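Local coordinates for protein putative sugar ABC transporter (Yersinia enterocolitica subsp. enterocolitica 8081, PDB 5ULB) that probably binds 5-methylthioribose or a related pentose in the periplasm and hands it to an ABC transporter for uptake into the cell, at residues A[81-86]-A[105-111]; A[117-123]-A[282-288]. All coordinates share one frame; numbering follows the deposited sequence. Where two conformers were deposited one is given.

Contact 1 (A[81-86]-A[105-111])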
# COMPACT_ATOMS: atom_id res chain seq x y z
N LEU A 81 -2.72 -12.46 -1.70
CA LEU A 81 -2.92 -11.65 -2.87
C LEU A 81 -2.91 -10.20 -2.54
O LEU A 81 -3.38 -9.81 -1.47
CB LEU A 81 -4.22 -11.98 -3.56
CG LEU A 81 -4.54 -13.45 -3.93
CD1 LEU A 81 -5.80 -13.56 -4.71
CD2 LEU A 81 -3.32 -14.02 -4.67
N SER A 82 -2.46 -9.36 -3.49
CA SER A 82 -2.49 -7.93 -3.31
C SER A 82 -2.90 -7.27 -4.62
O SER A 82 -2.33 -7.60 -5.69
CB SER A 82 -1.12 -7.48 -2.84
OG SER A 82 -1.01 -6.12 -2.50
N GLN A 83 -3.88 -6.36 -4.57
CA GLN A 83 -4.38 -5.66 -5.72
C GLN A 83 -5.03 -6.53 -6.78
O GLN A 83 -5.12 -6.16 -7.95
CB GLN A 83 -3.35 -4.69 -6.37
CG GLN A 83 -3.01 -3.42 -5.50
CD GLN A 83 -2.03 -3.64 -4.47
OE1 GLN A 83 -1.23 -4.58 -4.58
NE2 GLN A 83 -2.05 -2.85 -3.41
N GLY A 84 -5.60 -7.67 -6.36
CA GLY A 84 -6.44 -8.47 -7.29
C GLY A 84 -7.69 -7.71 -7.66
O GLY A 84 -8.33 -7.10 -6.79
N ARG A 85 -8.04 -7.73 -8.94
CA ARG A 85 -9.14 -6.93 -9.44
C ARG A 85 -10.38 -7.78 -9.74
O ARG A 85 -10.33 -9.02 -9.86
CB ARG A 85 -8.71 -6.12 -10.68
CG ARG A 85 -7.66 -5.11 -10.39
CD ARG A 85 -7.21 -4.27 -11.62
NE ARG A 85 -8.33 -3.83 -12.37
CZ ARG A 85 -8.21 -3.06 -13.36
NH1 ARG A 85 -9.31 -2.67 -14.02
NH2 ARG A 85 -6.96 -2.78 -13.71
N ASP A 86 -11.46 -7.06 -9.92
CA ASP A 86 -12.61 -7.65 -10.60
C ASP A 86 -12.28 -7.82 -12.07
O ASP A 86 -11.51 -7.07 -12.63
CB ASP A 86 -13.81 -6.64 -10.48
CG ASP A 86 -14.59 -6.76 -9.13
OD1 ASP A 86 -14.85 -7.92 -8.70
OD2 ASP A 86 -14.96 -5.68 -8.64
N VAL A 105 -5.94 -11.55 1.76
CA VAL A 105 -5.81 -10.70 0.67
C VAL A 105 -5.74 -9.25 1.14
O VAL A 105 -6.23 -8.89 2.21
CB VAL A 105 -6.86 -10.88 -0.42
CG1 VAL A 105 -6.87 -12.35 -0.92
CG2 VAL A 105 -8.25 -10.46 0.03
N PHE A 106 -5.07 -8.43 0.32
CA PHE A 106 -4.89 -7.00 0.57
C PHE A 106 -5.33 -6.22 -0.66
O PHE A 106 -4.92 -6.55 -1.78
CB PHE A 106 -3.47 -6.67 0.92
CG PHE A 106 -3.21 -5.20 1.10
CD1 PHE A 106 -3.82 -4.46 2.14
CD2 PHE A 106 -2.45 -4.53 0.23
CE1 PHE A 106 -3.63 -3.11 2.21
CE2 PHE A 106 -2.27 -3.16 0.34
CZ PHE A 106 -2.91 -2.41 1.28
N ASP A 107 -6.18 -5.21 -0.51
CA ASP A 107 -6.62 -4.36 -1.61
C ASP A 107 -7.12 -5.17 -2.80
O ASP A 107 -6.87 -4.75 -3.95
CB ASP A 107 -5.45 -3.44 -2.04
CG ASP A 107 -5.38 -2.17 -1.24
OD1 ASP A 107 -6.26 -1.89 -0.38
OD2 ASP A 107 -4.37 -1.40 -1.53
N THR A 108 -7.88 -6.18 -2.50
CA THR A 108 -8.37 -7.11 -3.51
C THR A 108 -9.88 -7.09 -3.57
O THR A 108 -10.54 -6.98 -2.54
CB THR A 108 -7.78 -8.53 -3.24
OG1 THR A 108 -6.36 -8.46 -3.43
CG2 THR A 108 -8.34 -9.62 -4.13
N ALA A 109 -10.43 -7.15 -4.77
CA ALA A 109 -11.86 -7.11 -4.95
C ALA A 109 -12.50 -8.42 -4.70
O ALA A 109 -12.28 -9.38 -5.45
CB ALA A 109 -12.14 -6.65 -6.39
N ILE A 110 -13.30 -8.50 -3.65
CA ILE A 110 -13.96 -9.71 -3.21
C ILE A 110 -15.48 -9.43 -3.02
O ILE A 110 -15.83 -8.51 -2.34
CB ILE A 110 -13.42 -10.31 -1.97
CG1 ILE A 110 -11.89 -10.61 -2.12
CG2 ILE A 110 -14.21 -11.51 -1.52
CD1 ILE A 110 -11.59 -11.77 -3.02
N GLN A 111 -16.31 -10.20 -3.71
CA GLN A 111 -17.74 -10.09 -3.54
C GLN A 111 -18.24 -11.16 -2.57
O GLN A 111 -17.96 -12.34 -2.75
CB GLN A 111 -18.40 -10.38 -4.87
CG GLN A 111 -17.93 -9.27 -5.88
CD GLN A 111 -18.15 -9.66 -7.28
OE1 GLN A 111 -19.30 -9.78 -7.74
NE2 GLN A 111 -17.06 -9.93 -7.98
O HOH W 1 -13.70 -10.21 -7.76
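Gln83 and Asp107 meet at the C-terminal ends of two neighbouring parallel strands, 78-82 and 102-106, which helix 89-98 joins into a beta-alpha-beta unit. Gln83 can be followed outward: CB starts away from the other segment, the chain turns about the CB-CG bond (chi2 81°), and the amide is thereby brought back across. OE1 accepts from Ser82 OG of its own segment at 2.6 Å, the hydroxyl sitting above the carbonyl plane and also bonded to Arg26, while NE2 gives a weak bond to Asp107 OD2 (3.3 Å), the amide and carboxylate planes standing 75° apart. NE2 also approaches the Phe106 ring obliquely, nearest CE2; Ser82 OG lies at that ring's edge, in its plane, and Asp107 CG over one face.

Earlier along the strands, the parallel pairing is carried by Phe106 N to Leu81 O at 2.8 Å, and Leu81 CB packs beside Val105 CG1 on the opposite side of the sheet from Ser82 and Phe106. At the strand end, Phe106 O takes two donors, Gln83 N nearly along the C=O axis and Thr108 OG1 from above the carbonyl plane. With chi1 at -66°, Thr108 OG1 lies beside its own backbone N, where it also accepts from Gly84 N (3.1 Å). Ala109 N to Gly84 O (2.9 Å) carries the parallel pattern on into the two loops, and farther out a water bridges Asp86 OD1 to Ala109 O.

Gln83 and Asp107 line the pocket of both anomers of 5-Se-methyl-5-seleno-D-ribofuranose, and Phe106 joins them for the beta anomer. Gln83 NE2 makes a weak hydrogen bond to the sugar O4, and Arg158 forms a salt bridge with Asp107 OD1. The chemistry implies that Ser82 OG helps fix the Gln83 amide with NE2 facing Asp107 and the sugar, and the arginine would be expected to favour a charged carboxylate on Asp107.

Contact 2 (A[117-123]-A[282-288])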
# COMPACT_ATOMS: atom_id res chain seq x y z
N LEU A 117 -11.43 -16.69 4.54
CA LEU A 117 -10.67 -15.55 3.99
C LEU A 117 -10.62 -14.42 5.04
O LEU A 117 -11.63 -14.15 5.67
CB LEU A 117 -11.38 -15.08 2.72
CG LEU A 117 -10.70 -13.89 2.06
CD1 LEU A 117 -9.29 -14.18 1.58
CD2 LEU A 117 -11.57 -13.41 0.92
N THR A 118 -9.46 -13.78 5.14
CA THR A 118 -9.45 -12.44 5.65
C THR A 118 -9.20 -11.46 4.53
O THR A 118 -8.21 -11.62 3.79
CB THR A 118 -8.38 -12.23 6.77
OG1 THR A 118 -8.54 -13.19 7.79
CG2 THR A 118 -8.39 -10.83 7.33
N VAL A 119 -10.00 -10.37 4.45
CA VAL A 119 -9.77 -9.29 3.55
C VAL A 119 -9.18 -8.13 4.30
O VAL A 119 -9.70 -7.74 5.37
CB VAL A 119 -11.01 -8.88 2.76
CG1 VAL A 119 -11.58 -10.05 1.95
CG2 VAL A 119 -12.07 -8.29 3.64
N THR A 120 -8.09 -7.57 3.82
CA THR A 120 -7.44 -6.48 4.46
C THR A 120 -7.34 -5.28 3.55
O THR A 120 -7.30 -5.42 2.32
CB THR A 120 -6.07 -6.84 5.04
OG1 THR A 120 -5.06 -6.94 4.04
CG2 THR A 120 -6.04 -8.15 5.88
N GLN A 121 -7.34 -4.08 4.15
CA GLN A 121 -7.28 -2.84 3.40
C GLN A 121 -6.85 -1.73 4.32
O GLN A 121 -6.90 -1.88 5.53
CB GLN A 121 -8.60 -2.51 2.74
CG GLN A 121 -9.81 -2.58 3.67
CD GLN A 121 -10.37 -4.00 3.99
OE1 GLN A 121 -10.27 -4.89 3.16
NE2 GLN A 121 -10.77 -4.23 5.23
N GLN A 122 -6.44 -0.61 3.75
CA GLN A 122 -6.26 0.60 4.52
C GLN A 122 -7.60 1.29 4.62
O GLN A 122 -8.56 0.95 3.97
CB GLN A 122 -5.19 1.51 3.86
CG GLN A 122 -3.81 0.83 3.71
CD GLN A 122 -2.90 1.42 2.70
OE1 GLN A 122 -1.78 1.94 3.08
NE2 GLN A 122 -3.29 1.42 1.48
N ASP A 123 -7.67 2.32 5.48
CA ASP A 123 -8.88 3.16 5.58
C ASP A 123 -8.79 4.20 4.51
O ASP A 123 -8.31 5.32 4.73
CB ASP A 123 -8.94 3.79 7.00
CG ASP A 123 -10.20 4.59 7.21
OD1 ASP A 123 -10.95 4.88 6.24
OD2 ASP A 123 -10.45 4.93 8.40
N THR A 282 -9.27 -16.20 12.85
CA THR A 282 -8.92 -14.95 12.20
C THR A 282 -10.17 -14.27 11.67
O THR A 282 -11.15 -14.91 11.39
CB THR A 282 -7.95 -15.22 10.99
OG1 THR A 282 -8.51 -16.17 10.10
CG2 THR A 282 -6.55 -15.60 11.50
N PRO A 283 -10.19 -12.93 11.66
CA PRO A 283 -11.40 -12.21 11.35
C PRO A 283 -11.69 -12.20 9.88
O PRO A 283 -10.80 -12.43 9.03
CB PRO A 283 -11.08 -10.80 11.82
CG PRO A 283 -9.61 -10.68 11.70
CD PRO A 283 -9.09 -12.06 12.03
N ALA A 284 -12.90 -11.89 9.49
CA ALA A 284 -13.29 -11.75 8.11
C ALA A 284 -12.62 -10.55 7.41
O ALA A 284 -12.29 -10.62 6.22
CB ALA A 284 -14.82 -11.58 8.03
N SER A 285 -12.36 -9.50 8.21
CA SER A 285 -11.86 -8.26 7.67
C SER A 285 -10.89 -7.64 8.67
O SER A 285 -11.07 -7.76 9.89
CB SER A 285 -13.03 -7.27 7.30
OG SER A 285 -12.59 -6.06 6.69
N TYR A 286 -9.98 -6.84 8.15
CA TYR A 286 -9.10 -6.07 8.99
C TYR A 286 -8.65 -4.79 8.24
O TYR A 286 -8.32 -4.83 7.05
CB TYR A 286 -7.82 -6.88 9.37
CG TYR A 286 -6.81 -6.19 10.21
CD1 TYR A 286 -7.04 -5.97 11.58
CD2 TYR A 286 -5.66 -5.56 9.68
CE1 TYR A 286 -6.16 -5.32 12.37
CE2 TYR A 286 -4.84 -4.90 10.49
CZ TYR A 286 -5.04 -4.81 11.83
OH TYR A 286 -4.14 -4.14 12.60
N GLU A 287 -8.63 -3.69 8.98
CA GLU A 287 -8.28 -2.39 8.41
C GLU A 287 -7.05 -1.81 9.09
O GLU A 287 -6.99 -1.72 10.33
CB GLU A 287 -9.45 -1.42 8.55
CG GLU A 287 -9.30 -0.15 7.82
CD GLU A 287 -10.56 0.71 7.86
OE1 GLU A 287 -10.76 1.41 8.86
OE2 GLU A 287 -11.27 0.69 6.83
N PHE A 288 -6.06 -1.33 8.31
CA PHE A 288 -4.91 -0.69 8.85
C PHE A 288 -5.18 0.79 9.07
O PHE A 288 -5.85 1.40 8.29
CB PHE A 288 -3.72 -0.80 7.85
CG PHE A 288 -3.31 -2.22 7.62
CD1 PHE A 288 -2.37 -2.82 8.43
CD2 PHE A 288 -3.80 -2.97 6.59
CE1 PHE A 288 -1.99 -4.16 8.24
CE2 PHE A 288 -3.43 -4.34 6.36
CZ PHE A 288 -2.55 -4.92 7.23
O HOH W 2 -11.14 -15.80 8.41
O HOH W 3 -5.52 3.47 6.75
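Strands 118-122 and 285-288 run parallel, their axes 4.7 Å apart at closest approach and inclined by 20°, with backbone bonds such as Val119 N to Ala284 O (2.9 Å) and Phe288 N to Gln121 O (3.0 Å) setting the register. The pair belongs to the N-terminal lobe of a periplasmic binding protein of the sugar-binding type, in which a strand from the end of the chain returns to the first lobe.

At the entry to the pairing, Thr118 OG1 donates to Pro283 O at 2.7 Å, nearly in line with the carbonyl; Lys276 NZ of helix 262-278 also hydrogen-bonds this hydroxyl. On the face bearing Val119, Ser285 and Gln121, the Gln121 chain leaves between its own N and carbonyl carbon (chi1 50°) and turns about the CB-CG bond, which folds the amide back along the sheet. In one of the two conformers deposited for each residue, NE2 donates to Ser285 OG (3.0 Å), so this bond is tentative. The other face carries Thr120, Tyr286 and Phe288. Thr120 OG1 sits in the plane of the Phe288 ring at its edge, 3.8 Å from CE2, and is hydrogen-bonded to Val105 O. Over one face of that ring lies Tyr286 CE2, offset toward the rim, while Tyr286 OH reaches Asp322. Gln122, on this same face, gives its NE2 to O2 of the bound sugar.

At the far end, Asp123 N-caps helix 124-138 through OD1 to Ser126 N. The Asp123 and Glu287 carboxylates lie stacked, planes 16° apart, a pairing of like charges with Asp123 OD2 3.6 Å from Glu287 OE1.

Overall arrangement
From the N terminus, the chain passes through strand 78-82, helix 89-98 and strand 102-106, and contact 1 closes this short loop of 18 intervening residues. Strand 118-122 follows directly, so contact 2 opens only after contact 1 is complete: the two are in series, neither nested nor crossed. The 158 residues within contact 2 run from helix 124-138 out through the second lobe's strands (143-148 to 254-259) and back along helix 262-278, so contact 2 ties the returning strand 285-294 to the first lobe's sheet. Strands 102-106 and 118-122 are sheet neighbours and join the contacts directly, with Val105 O 2.8 Å from Thr120 N, a probable hydrogen bond. Both contacts bring residues to the sugar pocket.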